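Stage III sporulation protein AB (Bacillus subtilis, PDB 6BS9) is a sporulation-essential protein whose helical part described here probably serves a secretion-system-like transport apparatus of the sporulating cell. Local coordinates at residues E5-I10 with A120-A125; A34-A39 with A52-L57; T48-F53 with T66-S71. All coordinates share one frame; numbering follows the deposited sequence.

Contact 1 (E5-I10 with A120-A125). With SO4 (sulfate ion), chain G.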
loop_
_atom_site.group_PDB
_atom_site.type_symbol
_atom_site.label_atom_id
_atom_site.label_comp_id
_atom_site.label_asym_id
_atom_site.label_seq_id
_atom_site.Cartn_x
_atom_site.Cartn_y
_atom_site.Cartn_z
ATOM N N GLU A 5 -13.757 9.491 3.027
ATOM C CA GLU A 5 -12.814 9.001 2.025
ATOM C C GLU A 5 -11.847 7.995 2.648
ATOM O O GLU A 5 -11.400 7.088 1.984
ATOM C CB GLU A 5 -12.067 10.141 1.358
ATOM C CG GLU A 5 -12.290 10.184 -0.144
ATOM C CD GLU A 5 -13.694 9.666 -0.703
ATOM O OE1 GLU A 5 -13.750 8.721 -1.562
ATOM O OE2 GLU A 5 -14.777 10.147 -0.289
ATOM N N ARG A 6 -11.485 8.203 3.915
ATOM C CA ARG A 6 -10.455 7.399 4.564
ATOM C C ARG A 6 -10.700 5.862 4.565
ATOM O O ARG A 6 -9.847 5.136 4.149
ATOM C CB ARG A 6 -10.238 7.915 5.982
ATOM C CG ARG A 6 -9.152 7.243 6.745
ATOM C CD ARG A 6 -9.126 7.790 8.140
ATOM N NE ARG A 6 -8.243 6.976 8.951
ATOM C CZ ARG A 6 -8.431 6.651 10.243
ATOM N NH1 ARG A 6 -9.494 7.057 10.913
ATOM N NH2 ARG A 6 -7.532 5.899 10.840
ATOM N N PRO A 7 -11.875 5.391 5.004
ATOM C CA PRO A 7 -12.152 3.959 4.932
ATOM C C PRO A 7 -12.094 3.382 3.554
ATOM O O PRO A 7 -11.584 2.271 3.392
ATOM C CB PRO A 7 -13.613 3.844 5.453
ATOM C CG PRO A 7 -13.871 5.137 6.126
ATOM C CD PRO A 7 -13.064 6.147 5.428
ATOM N N ARG A 8 -12.639 4.125 2.575
ATOM C CA ARG A 8 -12.621 3.723 1.192
ATOM C C ARG A 8 -11.164 3.577 0.679
ATOM O O ARG A 8 -10.856 2.625 -0.057
ATOM C CB ARG A 8 -13.455 4.690 0.354
ATOM C CG ARG A 8 -13.592 4.364 -1.144
ATOM C CD ARG A 8 -14.420 5.420 -1.976
ATOM N NE ARG A 8 -15.146 4.808 -3.103
ATOM C CZ ARG A 8 -14.754 4.756 -4.393
ATOM N NH1 ARG A 8 -15.552 4.143 -5.277
ATOM N NH2 ARG A 8 -13.600 5.293 -4.827
ATOM N N GLN A 9 -10.283 4.474 1.073
ATOM C CA GLN A 9 -8.929 4.419 0.576
ATOM C C GLN A 9 -8.143 3.292 1.265
ATOM O O GLN A 9 -7.342 2.600 0.619
ATOM C CB GLN A 9 -8.237 5.773 0.719
ATOM C CG GLN A 9 -8.740 6.825 -0.278
ATOM C CD GLN A 9 -8.006 8.182 -0.200
ATOM O OE1 GLN A 9 -7.002 8.367 0.512
ATOM N NE2 GLN A 9 -8.560 9.145 -0.917
ATOM N N ILE A 10 -8.455 3.033 2.539
ATOM C CA ILE A 10 -7.850 1.886 3.217
ATOM C C ILE A 10 -8.279 0.601 2.569
ATOM O O ILE A 10 -7.490 -0.272 2.317
ATOM C CB ILE A 10 -8.206 1.906 4.711
ATOM C CG1 ILE A 10 -7.531 3.127 5.335
ATOM C CG2 ILE A 10 -7.686 0.658 5.397
ATOM C CD1 ILE A 10 -8.065 3.448 6.704
ATOM N N ALA A 120 -11.566 -0.579 10.265
ATOM C CA ALA A 120 -12.634 -0.639 11.229
ATOM C C ALA A 120 -12.760 0.667 12.049
ATOM O O ALA A 120 -13.881 1.029 12.400
ATOM C CB ALA A 120 -12.449 -1.885 12.139
ATOM N N ASP A 121 -11.611 1.227 12.486
ATOM C CA ASP A 121 -11.546 2.430 13.310
ATOM C C ASP A 121 -12.158 3.594 12.527
ATOM O O ASP A 121 -13.047 4.271 13.015
ATOM C CB ASP A 121 -10.095 2.752 13.651
ATOM C CG ASP A 121 -9.430 1.742 14.623
ATOM O OD1 ASP A 121 -10.152 0.986 15.314
ATOM O OD2 ASP A 121 -8.198 1.765 14.756
ATOM N N ALA A 122 -11.787 3.686 11.252
ATOM C CA ALA A 122 -12.304 4.669 10.381
ATOM C C ALA A 122 -13.796 4.557 10.091
ATOM O O ALA A 122 -14.506 5.558 10.167
ATOM C CB ALA A 122 -11.517 4.685 9.109
ATOM N N GLU A 123 -14.286 3.355 9.891
ATOM C CA GLU A 123 -15.716 3.145 9.773
ATOM C C GLU A 123 -16.458 3.522 11.054
ATOM O O GLU A 123 -17.596 4.013 10.988
ATOM C CB GLU A 123 -16.039 1.703 9.427
ATOM C CG GLU A 123 -15.685 1.313 8.016
ATOM C CD GLU A 123 -16.657 1.799 6.980
ATOM O OE1 GLU A 123 -17.738 2.325 7.326
ATOM O OE2 GLU A 123 -16.294 1.720 5.781
ATOM N N GLN A 124 -15.869 3.184 12.206
ATOM C CA GLN A 124 -16.469 3.501 13.508
ATOM C C GLN A 124 -16.569 5.032 13.703
ATOM O O GLN A 124 -17.646 5.521 14.078
ATOM C CB GLN A 124 -15.690 2.823 14.643
ATOM C CG GLN A 124 -15.867 3.427 16.036
ATOM C CD GLN A 124 -15.096 2.672 17.122
ATOM O OE1 GLN A 124 -14.525 1.610 16.899
ATOM N NE2 GLN A 124 -15.030 3.259 18.275
ATOM N N ALA A 125 -15.482 5.759 13.412
ATOM C CA ALA A 125 -15.481 7.254 13.428
ATOM C C ALA A 125 -16.566 7.885 12.526
ATOM O O ALA A 125 -17.345 8.701 13.002
ATOM C CB ALA A 125 -14.127 7.795 13.023
HETATM S S SO4 G . -8.670 6.874 14.552
HETATM O O1 SO4 G . -8.446 5.708 15.432
HETATM O O2 SO4 G . -8.821 6.356 13.180
HETATM O O3 SO4 G . -9.920 7.605 14.908
HETATM O O4 SO4 G . -7.455 7.732 14.630
#

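Contact 2 (A34-A39 with A52-L57)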
loop_
_atom_site.group_PDB
_atom_site.type_symbol
_atom_site.label_atom_id
_atom_site.label_comp_id
_atom_site.label_asym_id
_atom_site.label_seq_id
_atom_site.Cartn_x
_atom_site.Cartn_y
_atom_site.Cartn_z
ATOM N N ALA A 34 3.282 -5.785 -12.019
ATOM C CA ALA A 34 2.166 -6.042 -11.115
ATOM C C ALA A 34 1.606 -4.708 -10.571
ATOM O O ALA A 34 0.401 -4.463 -10.549
ATOM C CB ALA A 34 2.623 -6.907 -9.978
ATOM N N SER A 35 2.488 -3.812 -10.171
ATOM C CA SER A 35 2.058 -2.551 -9.604
ATOM C C SER A 35 1.362 -1.696 -10.680
ATOM O O SER A 35 0.353 -1.010 -10.392
ATOM C CB SER A 35 3.270 -1.798 -9.026
ATOM O OG SER A 35 2.853 -0.749 -8.211
ATOM N N GLN A 36 1.884 -1.714 -11.892
ATOM C CA GLN A 36 1.267 -0.936 -12.958
ATOM C C GLN A 36 -0.132 -1.500 -13.264
ATOM O O GLN A 36 -1.064 -0.727 -13.458
ATOM C CB GLN A 36 2.141 -0.897 -14.232
ATOM C CG GLN A 36 1.646 0.122 -15.335
ATOM C CD GLN A 36 1.549 1.638 -14.874
ATOM O OE1 GLN A 36 0.509 2.271 -15.045
ATOM N NE2 GLN A 36 2.629 2.198 -14.278
ATOM N N GLN A 37 -0.298 -2.828 -13.260
ATOM C CA GLN A 37 -1.610 -3.446 -13.517
ATOM C C GLN A 37 -2.640 -3.050 -12.464
ATOM O O GLN A 37 -3.789 -2.762 -12.774
ATOM C CB GLN A 37 -1.538 -4.981 -13.545
ATOM C CG GLN A 37 -0.760 -5.618 -14.684
ATOM C CD GLN A 37 -0.502 -7.132 -14.450
ATOM O OE1 GLN A 37 -0.654 -7.707 -13.329
ATOM N NE2 GLN A 37 -0.118 -7.782 -15.507
ATOM N N ILE A 38 -2.196 -2.937 -11.233
ATOM C CA ILE A 38 -3.056 -2.441 -10.191
ATOM C C ILE A 38 -3.356 -1.001 -10.376
ATOM O O ILE A 38 -4.524 -0.587 -10.264
ATOM C CB ILE A 38 -2.434 -2.707 -8.794
ATOM C CG1 ILE A 38 -2.483 -4.201 -8.547
ATOM C CG2 ILE A 38 -3.176 -1.998 -7.683
ATOM C CD1 ILE A 38 -1.381 -4.676 -7.622
ATOM N N ALA A 39 -2.339 -0.189 -10.637
ATOM C CA ALA A 39 -2.582 1.247 -10.878
ATOM C C ALA A 39 -3.704 1.490 -11.960
ATOM O O ALA A 39 -4.556 2.321 -11.770
ATOM C CB ALA A 39 -1.331 1.932 -11.301
ATOM N N ALA A 52 3.374 5.420 -9.469
ATOM C CA ALA A 52 4.677 5.935 -9.010
ATOM C C ALA A 52 5.655 4.849 -8.578
ATOM O O ALA A 52 6.825 4.937 -8.910
ATOM C CB ALA A 52 4.478 6.891 -7.882
ATOM N N PHE A 53 5.166 3.833 -7.864
ATOM C CA PHE A 53 5.991 2.725 -7.421
ATOM C C PHE A 53 6.535 1.964 -8.631
ATOM O O PHE A 53 7.734 1.686 -8.699
ATOM C CB PHE A 53 5.146 1.790 -6.550
ATOM C CG PHE A 53 5.891 0.611 -5.965
ATOM C CD1 PHE A 53 7.143 0.740 -5.421
ATOM C CD2 PHE A 53 5.304 -0.626 -5.901
ATOM C CE1 PHE A 53 7.806 -0.345 -4.811
ATOM C CE2 PHE A 53 5.948 -1.736 -5.273
ATOM C CZ PHE A 53 7.216 -1.595 -4.739
ATOM N N SER A 54 5.662 1.714 -9.597
ATOM C CA SER A 54 6.043 1.053 -10.855
ATOM C C SER A 54 7.109 1.808 -11.615
ATOM O O SER A 54 8.124 1.274 -11.983
ATOM C CB SER A 54 4.805 0.898 -11.747
ATOM O OG SER A 54 5.145 0.321 -12.976
ATOM N N ASP A 55 6.916 3.109 -11.794
ATOM C CA ASP A 55 7.963 3.925 -12.394
ATOM C C ASP A 55 9.304 3.804 -11.643
ATOM O O ASP A 55 10.337 3.741 -12.242
ATOM C CB ASP A 55 7.541 5.412 -12.395
ATOM C CG ASP A 55 6.393 5.687 -13.310
ATOM O OD1 ASP A 55 6.104 4.839 -14.208
ATOM O OD2 ASP A 55 5.747 6.757 -13.130
ATOM N N GLN A 56 9.276 3.881 -10.325
ATOM C CA GLN A 56 10.518 3.991 -9.545
ATOM C C GLN A 56 11.256 2.709 -9.675
ATOM O O GLN A 56 12.441 2.720 -9.824
ATOM C CB GLN A 56 10.250 4.294 -8.049
ATOM C CG GLN A 56 10.185 5.752 -7.610
ATOM C CD GLN A 56 11.237 6.598 -8.270
ATOM O OE1 GLN A 56 10.947 7.322 -9.217
ATOM N NE2 GLN A 56 12.461 6.497 -7.793
ATOM N N LEU A 57 10.545 1.606 -9.562
ATOM C CA LEU A 57 11.150 0.303 -9.744
ATOM C C LEU A 57 11.715 0.082 -11.123
ATOM O O LEU A 57 12.842 -0.364 -11.280
ATOM C CB LEU A 57 10.112 -0.774 -9.597
ATOM C CG LEU A 57 9.671 -1.077 -8.207
ATOM C CD1 LEU A 57 8.343 -1.813 -8.233
ATOM C CD2 LEU A 57 10.751 -1.860 -7.471
#

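Contact 3 (T48-F53 with T66-S71)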
loop_
_atom_site.group_PDB
_atom_site.type_symbol
_atom_site.label_atom_id
_atom_site.label_comp_id
_atom_site.label_asym_id
_atom_site.label_seq_id
_atom_site.Cartn_x
_atom_site.Cartn_y
_atom_site.Cartn_z
ATOM N N THR A 48 -2.237 6.426 -7.996
ATOM C CA THR A 48 -0.940 7.080 -8.194
ATOM C C THR A 48 0.199 6.560 -7.306
ATOM O O THR A 48 1.370 6.505 -7.708
ATOM C CB THR A 48 -1.077 8.599 -8.024
ATOM O OG1 THR A 48 -2.058 9.048 -8.964
ATOM C CG2 THR A 48 0.243 9.280 -8.401
ATOM N N LEU A 49 -0.142 6.045 -6.132
ATOM C CA LEU A 49 0.867 5.368 -5.333
ATOM C C LEU A 49 1.480 4.215 -6.145
ATOM O O LEU A 49 2.682 4.012 -6.097
ATOM C CB LEU A 49 0.263 4.877 -4.009
ATOM C CG LEU A 49 1.143 4.002 -3.093
ATOM C CD1 LEU A 49 2.436 4.651 -2.666
ATOM C CD2 LEU A 49 0.353 3.668 -1.848
ATOM N N PHE A 50 0.628 3.456 -6.852
ATOM C CA PHE A 50 1.038 2.241 -7.517
ATOM C C PHE A 50 1.694 2.501 -8.857
ATOM O O PHE A 50 2.660 1.794 -9.197
ATOM C CB PHE A 50 -0.121 1.203 -7.598
ATOM C CG PHE A 50 -0.484 0.696 -6.247
ATOM C CD1 PHE A 50 0.294 -0.272 -5.637
ATOM C CD2 PHE A 50 -1.426 1.402 -5.483
ATOM C CE1 PHE A 50 0.084 -0.612 -4.343
ATOM C CE2 PHE A 50 -1.687 1.020 -4.191
ATOM C CZ PHE A 50 -0.921 0.012 -3.610
ATOM N N SER A 51 1.251 3.526 -9.560
ATOM C CA SER A 51 1.967 3.925 -10.794
ATOM C C SER A 51 3.318 4.576 -10.490
ATOM O O SER A 51 4.294 4.270 -11.162
ATOM C CB SER A 51 1.100 4.843 -11.747
ATOM O OG SER A 51 0.621 5.948 -11.089
ATOM N N ALA A 52 3.374 5.420 -9.469
ATOM C CA ALA A 52 4.677 5.935 -9.010
ATOM C C ALA A 52 5.655 4.849 -8.578
ATOM O O ALA A 52 6.825 4.937 -8.910
ATOM C CB ALA A 52 4.478 6.891 -7.882
ATOM N N PHE A 53 5.166 3.833 -7.864
ATOM C CA PHE A 53 5.991 2.725 -7.421
ATOM C C PHE A 53 6.535 1.964 -8.631
ATOM O O PHE A 53 7.734 1.686 -8.699
ATOM C CB PHE A 53 5.146 1.790 -6.550
ATOM C CG PHE A 53 5.891 0.611 -5.965
ATOM C CD1 PHE A 53 7.143 0.740 -5.421
ATOM C CD2 PHE A 53 5.304 -0.626 -5.901
ATOM C CE1 PHE A 53 7.806 -0.345 -4.811
ATOM C CE2 PHE A 53 5.948 -1.736 -5.273
ATOM C CZ PHE A 53 7.216 -1.595 -4.739
ATOM N N THR A 66 13.185 1.107 -1.164
ATOM C CA THR A 66 13.470 2.502 -1.351
ATOM C C THR A 66 12.415 3.079 -2.317
ATOM O O THR A 66 11.881 4.173 -2.071
ATOM C CB THR A 66 14.900 2.685 -1.909
ATOM O OG1 THR A 66 15.849 2.202 -0.956
ATOM C CG2 THR A 66 15.222 4.144 -2.260
ATOM N N ALA A 67 12.114 2.349 -3.382
ATOM C CA ALA A 67 11.108 2.797 -4.363
ATOM C C ALA A 67 9.746 3.004 -3.748
ATOM O O ALA A 67 9.057 4.002 -4.062
ATOM C CB ALA A 67 10.978 1.812 -5.509
ATOM N N TRP A 68 9.385 2.116 -2.836
ATOM C CA TRP A 68 8.146 2.277 -2.109
ATOM C C TRP A 68 8.094 3.539 -1.206
ATOM O O TRP A 68 7.123 4.324 -1.265
ATOM C CB TRP A 68 7.862 1.061 -1.266
ATOM C CG TRP A 68 6.611 1.188 -0.589
ATOM C CD1 TRP A 68 6.395 1.616 0.704
ATOM C CD2 TRP A 68 5.313 0.969 -1.143
ATOM N NE1 TRP A 68 5.035 1.572 1.013
ATOM C CE2 TRP A 68 4.357 1.209 -0.111
ATOM C CE3 TRP A 68 4.838 0.573 -2.412
ATOM C CZ2 TRP A 68 2.994 1.105 -0.344
ATOM C CZ3 TRP A 68 3.470 0.432 -2.620
ATOM C CH2 TRP A 68 2.587 0.673 -1.610
ATOM N N GLU A 69 9.135 3.725 -0.414
ATOM C CA GLU A 69 9.229 4.883 0.484
ATOM C C GLU A 69 9.129 6.182 -0.280
ATOM O O GLU A 69 8.374 7.071 0.107
ATOM C CB GLU A 69 10.524 4.911 1.307
ATOM C CG GLU A 69 10.277 4.638 2.766
ATOM C CD GLU A 69 10.447 3.197 3.170
ATOM O OE1 GLU A 69 11.636 2.806 3.231
ATOM O OE2 GLU A 69 9.410 2.533 3.485
ATOM N N GLN A 70 9.868 6.274 -1.374
ATOM C CA GLN A 70 9.859 7.461 -2.229
ATOM C C GLN A 70 8.462 7.707 -2.817
ATOM O O GLN A 70 7.978 8.807 -2.809
ATOM C CB GLN A 70 10.918 7.313 -3.327
ATOM C CG GLN A 70 11.765 8.551 -3.578
ATOM C CD GLN A 70 12.913 8.322 -4.574
ATOM O OE1 GLN A 70 12.992 8.998 -5.620
ATOM N NE2 GLN A 70 13.819 7.362 -4.259
ATOM N N SER A 71 7.795 6.658 -3.288
ATOM C CA SER A 71 6.486 6.829 -3.872
ATOM C C SER A 71 5.468 7.224 -2.849
ATOM O O SER A 71 4.621 8.086 -3.063
ATOM C CB SER A 71 6.041 5.541 -4.578
ATOM O OG SER A 71 7.054 5.030 -5.417
#

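Contact 1 (E5-I10 with A120-A125)
Arg6 reaches across to Ala122 with an extended side chain that runs alongside the methyl group and ends at a sulfate. From CB, CG departs anti to the backbone N (chi1 -176°), and the chain stays extended as far as NE. Arg6 CD comes within 4.0 Å of Ala122 CB. Arg6 NE is engaged in a salt bridge to Glu85, while the guanidinium lays one face over Ala122, whose CB sits 3.5 Å above the plane, offset toward the rim. At the tip, NH1 and NH2 converge on a single sulfate oxygen at the edge of the group; Arg6 NH2 to sulfate O2 measures 2.7 Å with a bent N-H...O angle of 131°, and the still shorter NH1 distance is doubtful in its exact length. An alanine in place of Arg6 would probably leave Glu85 without its cationic mate and uncover one side of the Ala122 methyl. Pro7 adds to the packing round this methyl, its CG 3.8 Å from Ala122 CB, and Ile10 CD1 is 4.4 Å from Ala122 CB. On the other flank the bent side chain of Glu123 curls back until OE2 is 3.4 Å from Pro7 CB. The axes of segments 5-10 and 120-125 approach to 8.6 Å at 157°, an antiparallel pairing through which helices 2-26 and 101-128, the first and last of this all-helical domain, meet.

Contact 2 (A34-A39 with A52-L57)
Ser35 overlaps the rim of the Phe53 ring: its OG lies near the ring plane, 3.4 Å from CD2, and its CB follows at 3.9 Å from the same carbon. The pair belongs to an antiparallel helical hairpin made by the consecutive helices 31-41 and 46-58; the axes of segments 34-39 and 52-57 approach to 8.2 Å at an angle of 155°. Two serines face each other at the closest point of the backbones, Ser35 and Ser54, with only 4.1 Å between their CB atoms. Short side chains let the helices come together this far, and each hydroxyl is committed to a main-chain carbonyl of the opposing helix. Ser35 OG, carried anti to its own backbone N, bonds to Phe50 O, and Ser54 OG bonds to His32 O, forming a reciprocal pair of links across the hairpin. Both buried hydroxyls thus have a carbonyl partner, and their contacts with the ring and the methylenes are packing only. Leu57, one turn beyond Phe53 on the same helix, places CD1 over the centre of the ring, 3.6 Å above its plane, so that the aromatic group has a methyl on one face as well as the serine at its edge. Toward the outer side of the hairpin, Gln36 leaves its helix with CG anti to the backbone N and then bends at chi2 (58°), folding back over Ser54. Its CB is 3.5 Å from Ser54 OG, and its amide NE2 gives that same oxygen a weak hydrogen bond of 3.4 Å.

Contact 3 (T48-F53 with T66-S71)
Phe53 and Ser71 bring their CA atoms to 5.4 Å where helices 46-58 and 64-75 pass each other antiparallel but well splayed; the axes of segments 48-53 and 66-71 come to 8.9 Å at 137°. Trp68 has the largest share of the contact. Its CG, anti to the backbone N, heads toward segment 48-53, and the six-membered ring turns its edge onto the face of Phe53, planes at 90°, with CE3 over the centre of the phenyl ring. This T-shaped pair leaves Leu57 and Trp68 on opposite faces of Phe53. Phe50 joins from beside the indole, CE1 lying 3.9 Å from Trp68 CH2 at an oblique inclination, and the three rings form an aromatic cluster in the core of the helical bundle. Outside the two segments, Phe92 adds another edge-to-face partner for Trp68, while the indole NE1 is bonded to Leu89 O. Leu49 crosses the indole at about a right angle: Leu49 CD2 is 3.7 Å from Trp68 CH2, and CD1 rests over one face, toward the rim. Where the backbones are nearest, Ser71 makes the contact. Its OG donates to Ala67 O at 2.6 Å, from the opposite face of the carbonyl plane to the Ser71 N-H, so that one oxygen holds two bonds. Turned in this way, Ser71 OG packs 3.2 Å from Phe53 CA, and Ala67 CB meets Phe53 CE1 at 3.9 Å.

Contacts 2 and 3 form one continuous region, their centres 7 Å apart, because both use helix 46-58 and share Ala52 and Phe53. That helix is held on one side by helix 31-41 and on another by helix 64-75, and Gln56 CB, 3.6 Å from Ala67 CB, packs a residue of contact 2 against one of contact 3. Contact 1 lies across the centre of the chain, 24 Å from contact 2 and 22 Å from contact 3 between centres, and touches neither. Along the sequence it closes a loop enclosing both. The sulfate, probably from the crystallisation liquor, belongs to contact 1 and marks no known active site.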